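Local coordinates for protein globin (PDB 2W31) that binds heme b as the globin domain of a globin-coupled sensor that is probably membrane-bound, and probably also binds oxygen, at residues Phe25-Thr30 with Asp120-Pro125; Gln67-Ser72 with Asn108-Phe113; Gln112-Ile117 with Glu133-Ile138. All coordinates share one frame; numbering follows the deposited sequence. Where two conformers were deposited one is given.

Contact 1 (Phe25-Thr30 with Asp120-Pro125); sequences FPLAET and DNFPDP
L27 alone brings the short helix 25-30 against N121 and F122, at the C-terminal end of helix 100-121. Earlier on the same helix, F25 serves other neighbours, packing on V71 of helix 62-72 and on F74. L27 then spreads its two methyl groups over different parts of its partners. CD1 touches both, 3.8 Å from N121 CB and 3.8 Å from CE2 of the F122 ring, which it meets obliquely. CD2 lies beside the amide, 3.9 Å from N121 OD1, while N121 ND2 hydrogen-bonds back to I117 O. F122 opens the turn between the two long C-terminal helices, G and H of the globin fold, and D124 caps the start of helix 125-151. The F122 side chain has CG anti to its own carbonyl carbon (chi1 -63°), which swings the ring back to L27; the ring also packs on L24, E127 and R131. With an alanine in place of L27, the F122 ring would probably lose its apolar neighbour on helix 25-30 and a gap would open beside N121. After A28, which touches F70, the segment ends at T30, whose OG1 donates a 3.0 Å hydrogen bond to P26 O from above the carbonyl plane.

Contact 2 (Gln67-Ser72 with Asn108-Phe113); sequences QDWFVS and NVVRQF. With HEM (protoporphyrin IX containing Fe), chain C.
W69 and F70 of helix 62-72 pack on V110 and F113 of helix 100-121, joining helices E and G of the globin fold beside the heme. The segment axes come within 12.7 Å and cross at -54°, and V110 meets the W69 and F70 rings between them. W69 sets out from CB, which lies 3.9 Å from the heme methyl CMA. CG anti to the backbone N (chi1 165°) carries the indole out along the heme margin toward helix 100-121. There a second heme methyl, CMB, sits over the middle of one face of the ring system; its closest approach, 3.1 Å to CE2, is shorter than a normal carbon-carbon contact, so the exact value is doubtful. NE1 gives its hydrogen to N142 OD1 of helix 125-151, a bond that would fix the rotation of the indole. Farther out, the six-membered ring turns its edge to V110: CZ3 is 3.9 Å from V110 CG2, and CH2 at the tip is 4.1 Å from V110 CG1. One turn before W69 on the same helix lies H66, an axial ligand of the heme iron, and W69 forms the part of the heme-pocket wall next to it. V110 CG1 is shared, since it also meets the edge of the F70 ring, 4.0 Å from CD1. The F70 ring continues to F113, where CZ of F70 stands 4.3 Å from F113 CE2 at an oblique angle.

Contact 3 (Gln112-Ile117 with Glu133-Ile138); sequences QFTLSI and EAVEKI
T114 and L115 of helix 100-121 both close on V135 of helix 125-151, and these methyl contacts form the apolar part of the interface. T114 CG2 lies 3.7 Å from V135 CG1 and 4.1 Å from V135 CG2, so one threonine methyl rests against both branches of the valine. The CG1 branch also serves L115, whose CD2 approaches to 3.9 Å from it as the two side chains run past each other in opposite senses. V135 also packs on L21 of helix 15-23 and on L24.

The segments run almost antiparallel, at 165° with their axes 10.5 Å apart. This is the G-H helical hairpin of the globin fold, and in this protein the same two helices also face their counterparts in the second subunit. L115 packs on E136 of that subunit as well, and S116 OG hydrogen-bonds to R129 and R132 of the second subunit.

A second kind of contact sets a methyl group against a carboxylate. L115 CD1 lies 3.4 Å from E136 OE2, and the two side chains meet at about a right angle. The E136 chain folds at chi2 (-82°), which brings its carboxylate round to the leucine.

T114 OG1 and E136 OE1 find their partners outside the two segments. T114 OG1, held anti to its own carbonyl carbon (chi1 -53°), hydrogen-bonds to V110 O one turn back, and the same torsion hands CG2 to V135. The other oxygen of E136, OE1, makes a salt bridge with R111 NH1, which would favour the ionised form of this buried carboxylate; R111 NH1 also bridges to D140.

In the fold
Helix 100-121 runs through all three contacts. Contacts 2 and 3 share Q112 and F113, their centres lie about 9 Å apart, and they are tied by the salt bridge from R111 NH1 to E136 OE1 (2.8 Å) and by F70 CE1 packing 3.5 Å from T114 OG1. Contact 1, at the surface, joins contact 2 through F25 CE1 and V71 CG1 (3.5 Å), and contact 3 through L27 CD1 and I117 CG2 (4.1 Å). Only contact 2 borders the heme; the T114 side chain of contact 3 is about 10 Å from it. All three contacts also touch the second subunit, and helix 100-121 takes part both in the packing beside the heme and in the subunit interface.

Contact 1 (Phe25-Thr30 with Asp120-Pro125)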
loop_
_atom_site.group_PDB
_atom_site.type_symbol
_atom_site.label_atom_id
_atom_site.label_comp_id
_atom_site.label_asym_id
_atom_site.label_seq_id
_atom_site.Cartn_x
_atom_site.Cartn_y
_atom_site.Cartn_z
ATOM N N PHE A 25 -9.160 -0.347 -18.214
ATOM C CA PHE A 25 -8.159 -0.925 -19.096
ATOM C C PHE A 25 -7.697 0.080 -20.206
ATOM O O PHE A 25 -6.479 0.271 -20.423
ATOM C CB PHE A 25 -8.605 -2.293 -19.696
ATOM C CG PHE A 25 -7.509 -2.954 -20.452
ATOM C CD1 PHE A 25 -6.748 -3.954 -19.853
ATOM C CD2 PHE A 25 -7.194 -2.537 -21.767
ATOM C CE1 PHE A 25 -5.659 -4.528 -20.524
ATOM C CE2 PHE A 25 -6.126 -3.113 -22.440
ATOM C CZ PHE A 25 -5.355 -4.114 -21.818
ATOM N N PRO A 26 -8.667 0.742 -20.888
ATOM C CA PRO A 26 -8.226 1.693 -21.929
ATOM C C PRO A 26 -7.289 2.795 -21.424
ATOM O O PRO A 26 -6.300 3.096 -22.090
ATOM C CB PRO A 26 -9.562 2.277 -22.462
ATOM C CG PRO A 26 -10.591 1.211 -22.200
ATOM C CD PRO A 26 -10.140 0.618 -20.843
ATOM N N LEU A 27 -7.571 3.372 -20.264
ATOM C CA LEU A 27 -6.671 4.371 -19.701
ATOM C C LEU A 27 -5.314 3.839 -19.313
ATOM O O LEU A 27 -4.278 4.483 -19.530
ATOM C CB LEU A 27 -7.312 5.044 -18.503
ATOM C CG LEU A 27 -8.245 6.192 -18.864
ATOM C CD1 LEU A 27 -9.012 6.651 -17.642
ATOM C CD2 LEU A 27 -7.471 7.373 -19.543
ATOM N N ALA A 28 -5.306 2.645 -18.727
ATOM C CA ALA A 28 -4.035 2.029 -18.358
ATOM C C ALA A 28 -3.204 1.742 -19.582
ATOM O O ALA A 28 -1.999 2.018 -19.609
ATOM C CB ALA A 28 -4.260 0.767 -17.535
ATOM N N GLU A 29 -3.861 1.222 -20.624
ATOM C CA GLU A 29 -3.169 0.925 -21.859
ATOM C C GLU A 29 -2.626 2.183 -22.537
ATOM O O GLU A 29 -1.478 2.209 -22.949
ATOM C CB GLU A 29 -4.097 0.140 -22.783
ATOM C CG GLU A 29 -3.349 -0.678 -23.790
ATOM C CD GLU A 29 -2.963 0.126 -25.011
ATOM O OE1 GLU A 29 -3.595 1.180 -25.281
ATOM O OE2 GLU A 29 -2.023 -0.297 -25.703
ATOM N N THR A 30 -3.437 3.232 -22.584
ATOM C CA THR A 30 -3.024 4.542 -23.128
ATOM C C THR A 30 -1.774 5.091 -22.426
ATOM O O THR A 30 -0.876 5.691 -23.082
ATOM C CB THR A 30 -4.185 5.547 -23.001
ATOM O OG1 THR A 30 -5.228 5.186 -23.920
ATOM C CG2 THR A 30 -3.737 7.006 -23.278
ATOM N N ASP A 120 -7.521 12.615 -12.561
ATOM C CA ASP A 120 -7.490 13.457 -13.752
ATOM C C ASP A 120 -8.561 13.108 -14.806
ATOM O O ASP A 120 -8.822 13.917 -15.722
ATOM C CB ASP A 120 -6.083 13.464 -14.337
ATOM C CG ASP A 120 -5.078 14.118 -13.386
ATOM O OD1 ASP A 120 -5.509 14.888 -12.516
ATOM O OD2 ASP A 120 -3.868 13.877 -13.510
ATOM N N ASN A 121 -9.204 11.945 -14.665
ATOM C CA ASN A 121 -10.161 11.459 -15.688
ATOM C C ASN A 121 -11.601 11.234 -15.225
ATOM O O ASN A 121 -12.508 11.032 -16.066
ATOM C CB ASN A 121 -9.626 10.193 -16.361
ATOM C CG ASN A 121 -8.470 10.485 -17.261
ATOM O OD1 ASN A 121 -8.661 10.870 -18.434
ATOM N ND2 ASN A 121 -7.252 10.336 -16.741
ATOM N N PHE A 122 -11.820 11.315 -13.919
ATOM C CA PHE A 122 -13.127 11.051 -13.309
ATOM C C PHE A 122 -13.543 12.194 -12.363
ATOM O O PHE A 122 -13.233 12.162 -11.152
ATOM C CB PHE A 122 -13.129 9.665 -12.619
ATOM C CG PHE A 122 -12.910 8.541 -13.583
ATOM C CD1 PHE A 122 -13.985 8.025 -14.294
ATOM C CD2 PHE A 122 -11.623 8.045 -13.824
ATOM C CE1 PHE A 122 -13.785 7.013 -15.232
ATOM C CE2 PHE A 122 -11.411 7.054 -14.753
ATOM C CZ PHE A 122 -12.487 6.530 -15.461
ATOM N N PRO A 123 -14.216 13.226 -12.932
ATOM C CA PRO A 123 -14.647 14.365 -12.102
ATOM C C PRO A 123 -15.760 13.992 -11.121
ATOM O O PRO A 123 -15.851 14.610 -10.038
ATOM C CB PRO A 123 -15.114 15.405 -13.134
ATOM C CG PRO A 123 -15.472 14.644 -14.333
ATOM C CD PRO A 123 -14.614 13.392 -14.351
ATOM N N ASP A 124 -16.581 12.996 -11.462
ATOM C CA ASP A 124 -17.662 12.597 -10.560
ATOM C C ASP A 124 -17.119 11.865 -9.332
ATOM O O ASP A 124 -16.451 10.791 -9.503
ATOM C CB ASP A 124 -18.658 11.672 -11.219
ATOM C CG ASP A 124 -19.773 11.289 -10.273
ATOM O OD1 ASP A 124 -20.650 12.162 -9.999
ATOM O OD2 ASP A 124 -19.793 10.138 -9.783
ATOM N N PRO A 125 -17.437 12.375 -8.107
ATOM C CA PRO A 125 -16.877 11.874 -6.822
ATOM C C PRO A 125 -17.046 10.378 -6.544
ATOM O O PRO A 125 -16.114 9.749 -6.053
ATOM C CB PRO A 125 -17.628 12.702 -5.756
ATOM C CG PRO A 125 -18.070 13.931 -6.485
ATOM C CD PRO A 125 -18.366 13.512 -7.887
#

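Contact 2 (Gln67-Ser72 with Asn108-Phe113)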
loop_
_atom_site.group_PDB
_atom_site.type_symbol
_atom_site.label_atom_id
_atom_site.label_comp_id
_atom_site.label_asym_id
_atom_site.label_seq_id
_atom_site.Cartn_x
_atom_site.Cartn_y
_atom_site.Cartn_z
ATOM N N GLN A 67 6.165 -3.028 -17.583
ATOM C CA GLN A 67 5.028 -2.406 -18.283
ATOM C C GLN A 67 3.890 -3.443 -18.445
ATOM O O GLN A 67 2.693 -3.149 -18.194
ATOM C CB GLN A 67 5.469 -1.879 -19.663
ATOM C CG GLN A 67 4.388 -1.080 -20.363
ATOM C CD GLN A 67 4.871 -0.602 -21.698
ATOM O OE1 GLN A 67 5.534 0.436 -21.788
ATOM N NE2 GLN A 67 4.563 -1.362 -22.740
ATOM N N ASP A 68 4.262 -4.659 -18.816
ATOM C CA ASP A 68 3.285 -5.735 -19.058
ATOM C C ASP A 68 2.556 -6.102 -17.768
ATOM O O ASP A 68 1.339 -6.296 -17.779
ATOM C CB ASP A 68 3.931 -7.003 -19.658
ATOM C CG ASP A 68 4.417 -6.842 -21.104
ATOM O OD1 ASP A 68 3.992 -5.912 -21.841
ATOM O OD2 ASP A 68 5.249 -7.706 -21.488
ATOM N N TRP A 69 3.301 -6.172 -16.652
ATOM C CA TRP A 69 2.687 -6.449 -15.346
ATOM C C TRP A 69 1.622 -5.371 -14.996
ATOM O O TRP A 69 0.503 -5.694 -14.521
ATOM C CB TRP A 69 3.758 -6.536 -14.229
ATOM C CG TRP A 69 3.094 -6.439 -12.842
ATOM C CD1 TRP A 69 2.508 -7.442 -12.128
ATOM C CD2 TRP A 69 2.902 -5.226 -12.077
ATOM N NE1 TRP A 69 1.937 -6.921 -10.946
ATOM C CE2 TRP A 69 2.195 -5.571 -10.901
ATOM C CE3 TRP A 69 3.284 -3.877 -12.278
ATOM C CZ2 TRP A 69 1.863 -4.610 -9.922
ATOM C CZ3 TRP A 69 2.961 -2.932 -11.313
ATOM C CH2 TRP A 69 2.248 -3.318 -10.147
ATOM N N PHE A 70 1.971 -4.114 -15.245
ATOM C CA PHE A 70 1.040 -3.009 -14.984
ATOM C C PHE A 70 -0.295 -3.189 -15.743
ATOM O O PHE A 70 -1.395 -3.085 -15.185
ATOM C CB PHE A 70 1.714 -1.677 -15.303
ATOM C CG PHE A 70 0.795 -0.484 -15.242
ATOM C CD1 PHE A 70 0.375 0.049 -14.000
ATOM C CD2 PHE A 70 0.346 0.129 -16.419
ATOM C CE1 PHE A 70 -0.474 1.147 -13.949
ATOM C CE2 PHE A 70 -0.469 1.259 -16.361
ATOM C CZ PHE A 70 -0.901 1.762 -15.124
ATOM N N VAL A 71 -0.186 -3.483 -17.029
ATOM C CA VAL A 71 -1.384 -3.739 -17.816
ATOM C C VAL A 71 -2.209 -4.915 -17.279
ATOM O O VAL A 71 -3.446 -4.852 -17.242
ATOM C CB VAL A 71 -0.991 -3.964 -19.281
ATOM C CG1 VAL A 71 -2.193 -4.408 -20.110
ATOM C CG2 VAL A 71 -0.423 -2.654 -19.832
ATOM N N SER A 72 -1.531 -5.961 -16.801
ATOM C CA SER A 72 -2.206 -7.137 -16.267
ATOM C C SER A 72 -3.078 -6.849 -15.040
ATOM O O SER A 72 -3.989 -7.629 -14.744
ATOM C CB SER A 72 -1.188 -8.227 -15.921
ATOM O OG SER A 72 -0.488 -7.931 -14.731
ATOM N N ASN A 108 4.611 1.951 -4.286
ATOM C CA ASN A 108 4.203 3.348 -4.031
ATOM C C ASN A 108 4.239 4.184 -5.333
ATOM O O ASN A 108 3.308 4.989 -5.589
ATOM C CB ASN A 108 5.074 3.998 -2.939
ATOM C CG ASN A 108 4.552 5.378 -2.552
ATOM O OD1 ASN A 108 5.038 6.389 -3.065
ATOM N ND2 ASN A 108 3.486 5.420 -1.746
ATOM N N VAL A 109 5.291 3.976 -6.149
ATOM C CA VAL A 109 5.376 4.687 -7.420
ATOM C C VAL A 109 4.139 4.376 -8.307
ATOM O O VAL A 109 3.516 5.268 -8.886
ATOM C CB VAL A 109 6.674 4.328 -8.180
ATOM C CG1 VAL A 109 6.713 5.068 -9.561
ATOM C CG2 VAL A 109 7.888 4.668 -7.329
ATOM N N VAL A 110 3.816 3.090 -8.438
ATOM C CA VAL A 110 2.665 2.682 -9.256
ATOM C C VAL A 110 1.358 3.248 -8.674
ATOM O O VAL A 110 0.458 3.709 -9.401
ATOM C CB VAL A 110 2.620 1.145 -9.360
ATOM C CG1 VAL A 110 1.417 0.653 -10.136
ATOM C CG2 VAL A 110 3.923 0.624 -9.982
ATOM N N ARG A 111 1.252 3.198 -7.353
ATOM C CA ARG A 111 0.029 3.648 -6.700
ATOM C C ARG A 111 -0.200 5.158 -6.967
ATOM O O ARG A 111 -1.291 5.576 -7.325
ATOM C CB ARG A 111 0.200 3.389 -5.207
ATOM C CG ARG A 111 -0.995 3.556 -4.430
ATOM C CD ARG A 111 -0.594 3.539 -2.917
ATOM N NE ARG A 111 0.165 2.368 -2.451
ATOM C CZ ARG A 111 -0.381 1.154 -2.252
ATOM N NH1 ARG A 111 -1.641 0.930 -2.562
ATOM N NH2 ARG A 111 0.320 0.127 -1.794
ATOM N N GLN A 112 0.846 5.985 -6.837
ATOM C CA GLN A 112 0.666 7.440 -6.986
ATOM C C GLN A 112 0.312 7.715 -8.444
ATOM O O GLN A 112 -0.550 8.552 -8.731
ATOM C CB GLN A 112 1.960 8.172 -6.606
ATOM C CG GLN A 112 2.491 7.814 -5.196
ATOM C CD GLN A 112 1.846 8.597 -4.054
ATOM O OE1 GLN A 112 0.698 9.064 -4.166
ATOM N NE2 GLN A 112 2.582 8.725 -2.928
ATOM N N PHE A 113 0.969 6.999 -9.366
ATOM C CA PHE A 113 0.749 7.236 -10.796
ATOM C C PHE A 113 -0.701 6.904 -11.164
ATOM O O PHE A 113 -1.385 7.680 -11.889
ATOM C CB PHE A 113 1.694 6.337 -11.595
ATOM C CG PHE A 113 1.582 6.503 -13.116
ATOM C CD1 PHE A 113 2.366 7.438 -13.815
ATOM C CD2 PHE A 113 0.677 5.717 -13.836
ATOM C CE1 PHE A 113 2.235 7.590 -15.202
ATOM C CE2 PHE A 113 0.563 5.848 -15.247
ATOM C CZ PHE A 113 1.321 6.793 -15.905
HETATM C CHA HEM C . 11.277 -9.363 -12.837
HETATM C CHB HEM C . 7.175 -7.206 -11.517
HETATM C CHC HEM C . 9.757 -4.320 -8.603
HETATM C CHD HEM C . 13.772 -5.639 -10.943
HETATM C C1A HEM C . 9.939 -9.049 -12.731
HETATM C C2A HEM C . 8.844 -9.743 -13.384
HETATM C C3A HEM C . 7.702 -9.134 -13.041
HETATM C C4A HEM C . 8.065 -8.047 -12.138
HETATM C CMA HEM C . 6.259 -9.476 -13.464
HETATM C CAA HEM C . 8.996 -10.992 -14.311
HETATM C CBA HEM C . 9.219 -12.146 -13.327
HETATM C CGA HEM C . 9.008 -13.529 -13.911
HETATM O O1A HEM C . 7.844 -13.912 -14.217
HETATM O O2A HEM C . 10.028 -14.261 -14.052
HETATM C C1B HEM C . 7.510 -6.329 -10.498
HETATM C C2B HEM C . 6.590 -5.636 -9.611
HETATM C C3B HEM C . 7.296 -4.839 -8.801
HETATM C C4B HEM C . 8.695 -4.963 -9.185
HETATM C CMB HEM C . 5.065 -5.878 -9.657
HETATM C CAB HEM C . 6.799 -3.896 -7.707
HETATM C CBB HEM C . 5.697 -3.139 -7.871
HETATM C C1C HEM C . 11.059 -4.361 -9.035
HETATM C C2C HEM C . 12.131 -3.493 -8.610
HETATM C C3C HEM C . 13.233 -3.834 -9.286
HETATM C C4C HEM C . 12.897 -4.952 -10.142
HETATM C CMC HEM C . 12.023 -2.366 -7.585
HETATM C CAC HEM C . 14.620 -3.173 -9.144
HETATM C CBC HEM C . 15.324 -2.696 -10.166
HETATM C C1D HEM C . 13.498 -6.834 -11.556
HETATM C C2D HEM C . 14.506 -7.739 -12.128
HETATM C C3D HEM C . 13.740 -8.907 -12.715
HETATM C C4D HEM C . 12.337 -8.588 -12.468
HETATM C CMD HEM C . 16.017 -7.548 -12.098
HETATM C CAD HEM C . 14.296 -10.147 -13.466
HETATM C CBD HEM C . 14.870 -11.186 -12.522
HETATM C CGD HEM C . 15.687 -12.160 -13.347
HETATM O O1D HEM C . 16.679 -11.749 -14.010
HETATM O O2D HEM C . 15.346 -13.363 -13.336
HETATM N NA HEM C . 9.442 -8.005 -11.980
HETATM N NB HEM C . 8.777 -5.899 -10.207
HETATM N NC HEM C . 11.547 -5.253 -9.985
HETATM N ND HEM C . 12.258 -7.382 -11.784
HETATM FE FE HEM C . 10.498 -6.615 -10.991
#

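Contact 3 (Gln112-Ile117 with Glu133-Ile138)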
loop_
_atom_site.group_PDB
_atom_site.type_symbol
_atom_site.label_atom_id
_atom_site.label_comp_id
_atom_site.label_asym_id
_atom_site.label_seq_id
_atom_site.Cartn_x
_atom_site.Cartn_y
_atom_site.Cartn_z
ATOM N N GLN A 112 0.846 5.985 -6.837
ATOM C CA GLN A 112 0.666 7.440 -6.986
ATOM C C GLN A 112 0.312 7.715 -8.444
ATOM O O GLN A 112 -0.550 8.552 -8.731
ATOM C CB GLN A 112 1.960 8.172 -6.606
ATOM C CG GLN A 112 2.491 7.814 -5.196
ATOM C CD GLN A 112 1.846 8.597 -4.054
ATOM O OE1 GLN A 112 0.698 9.064 -4.166
ATOM N NE2 GLN A 112 2.582 8.725 -2.928
ATOM N N PHE A 113 0.969 6.999 -9.366
ATOM C CA PHE A 113 0.749 7.236 -10.796
ATOM C C PHE A 113 -0.701 6.904 -11.164
ATOM O O PHE A 113 -1.385 7.680 -11.889
ATOM C CB PHE A 113 1.694 6.337 -11.595
ATOM C CG PHE A 113 1.582 6.503 -13.116
ATOM C CD1 PHE A 113 2.366 7.438 -13.815
ATOM C CD2 PHE A 113 0.677 5.717 -13.836
ATOM C CE1 PHE A 113 2.235 7.590 -15.202
ATOM C CE2 PHE A 113 0.563 5.848 -15.247
ATOM C CZ PHE A 113 1.321 6.793 -15.905
ATOM N N THR A 114 -1.178 5.742 -10.700
ATOM C CA THR A 114 -2.519 5.277 -11.072
ATOM C C THR A 114 -3.612 6.116 -10.435
ATOM O O THR A 114 -4.621 6.437 -11.094
ATOM C CB THR A 114 -2.664 3.805 -10.710
ATOM O OG1 THR A 114 -1.576 3.092 -11.306
ATOM C CG2 THR A 114 -3.963 3.230 -11.282
ATOM N N LEU A 115 -3.399 6.571 -9.200
ATOM C CA LEU A 115 -4.419 7.408 -8.588
ATOM C C LEU A 115 -4.483 8.781 -9.254
ATOM O O LEU A 115 -5.580 9.426 -9.252
ATOM C CB LEU A 115 -4.259 7.516 -7.058
ATOM C CG LEU A 115 -4.493 6.200 -6.323
ATOM C CD1 LEU A 115 -4.747 6.526 -4.817
ATOM C CD2 LEU A 115 -5.491 5.194 -6.832
ATOM N N SER A 116 -3.349 9.241 -9.772
ATOM C CA SER A 116 -3.380 10.502 -10.532
ATOM C C SER A 116 -4.165 10.349 -11.829
ATOM O O SER A 116 -4.925 11.266 -12.189
ATOM C CB SER A 116 -1.985 11.066 -10.746
ATOM O OG SER A 116 -1.655 11.757 -9.547
ATOM N N ILE A 117 -4.017 9.218 -12.527
ATOM C CA ILE A 117 -4.887 8.949 -13.716
ATOM C C ILE A 117 -6.364 8.996 -13.347
ATOM O O ILE A 117 -7.197 9.606 -14.070
ATOM C CB ILE A 117 -4.592 7.532 -14.321
ATOM C CG1 ILE A 117 -3.200 7.504 -14.940
ATOM C CG2 ILE A 117 -5.658 7.079 -15.355
ATOM C CD1 ILE A 117 -2.857 6.067 -15.433
ATOM N N GLU A 133 -10.989 2.822 -5.000
ATOM C CA GLU A 133 -11.052 1.687 -4.077
ATOM C C GLU A 133 -10.651 0.360 -4.754
ATOM O O GLU A 133 -9.935 -0.442 -4.163
ATOM C CB GLU A 133 -12.441 1.560 -3.427
ATOM C CG GLU A 133 -12.740 2.675 -2.367
ATOM C CD GLU A 133 -14.195 2.723 -1.902
ATOM O OE1 GLU A 133 -15.078 2.212 -2.621
ATOM O OE2 GLU A 133 -14.460 3.355 -0.861
ATOM N N ALA A 134 -11.077 0.152 -6.015
ATOM C CA ALA A 134 -10.747 -1.084 -6.737
ATOM C C ALA A 134 -9.220 -1.160 -6.975
ATOM O O ALA A 134 -8.607 -2.228 -6.818
ATOM C CB ALA A 134 -11.498 -1.132 -8.095
ATOM N N VAL A 135 -8.619 -0.043 -7.413
ATOM C CA VAL A 135 -7.171 -0.015 -7.709
ATOM C C VAL A 135 -6.374 -0.233 -6.415
ATOM O O VAL A 135 -5.402 -1.004 -6.399
ATOM C CB VAL A 135 -6.761 1.324 -8.347
ATOM C CG1 VAL A 135 -5.256 1.562 -8.251
ATOM C CG2 VAL A 135 -7.259 1.359 -9.792
ATOM N N GLU A 136 -6.779 0.427 -5.325
ATOM C CA GLU A 136 -6.038 0.186 -4.064
ATOM C C GLU A 136 -6.098 -1.267 -3.616
ATOM O O GLU A 136 -5.089 -1.803 -3.117
ATOM C CB GLU A 136 -6.498 1.107 -2.948
ATOM C CG GLU A 136 -6.278 2.584 -3.208
ATOM C CD GLU A 136 -4.907 3.089 -2.910
ATOM O OE1 GLU A 136 -3.885 2.466 -3.261
ATOM O OE2 GLU A 136 -4.840 4.221 -2.358
ATOM N N LYS A 137 -7.246 -1.934 -3.788
ATOM C CA LYS A 137 -7.339 -3.347 -3.467
ATOM C C LYS A 137 -6.399 -4.212 -4.337
ATOM O O LYS A 137 -5.660 -5.029 -3.827
ATOM C CB LYS A 137 -8.783 -3.853 -3.595
ATOM C CG LYS A 137 -9.717 -3.350 -2.523
ATOM C CD LYS A 137 -11.111 -3.816 -2.836
ATOM C CE LYS A 137 -12.148 -2.870 -2.254
ATOM N NZ LYS A 137 -13.550 -3.146 -2.692
ATOM N N ILE A 138 -6.425 -4.032 -5.651
ATOM C CA ILE A 138 -5.572 -4.894 -6.482
ATOM C C ILE A 138 -4.079 -4.640 -6.239
ATOM O O ILE A 138 -3.283 -5.587 -6.197
ATOM C CB ILE A 138 -5.986 -4.865 -7.980
ATOM C CG1 ILE A 138 -5.443 -6.112 -8.699
ATOM C CG2 ILE A 138 -5.569 -3.572 -8.729
ATOM C CD1 ILE A 138 -6.023 -7.403 -8.176
#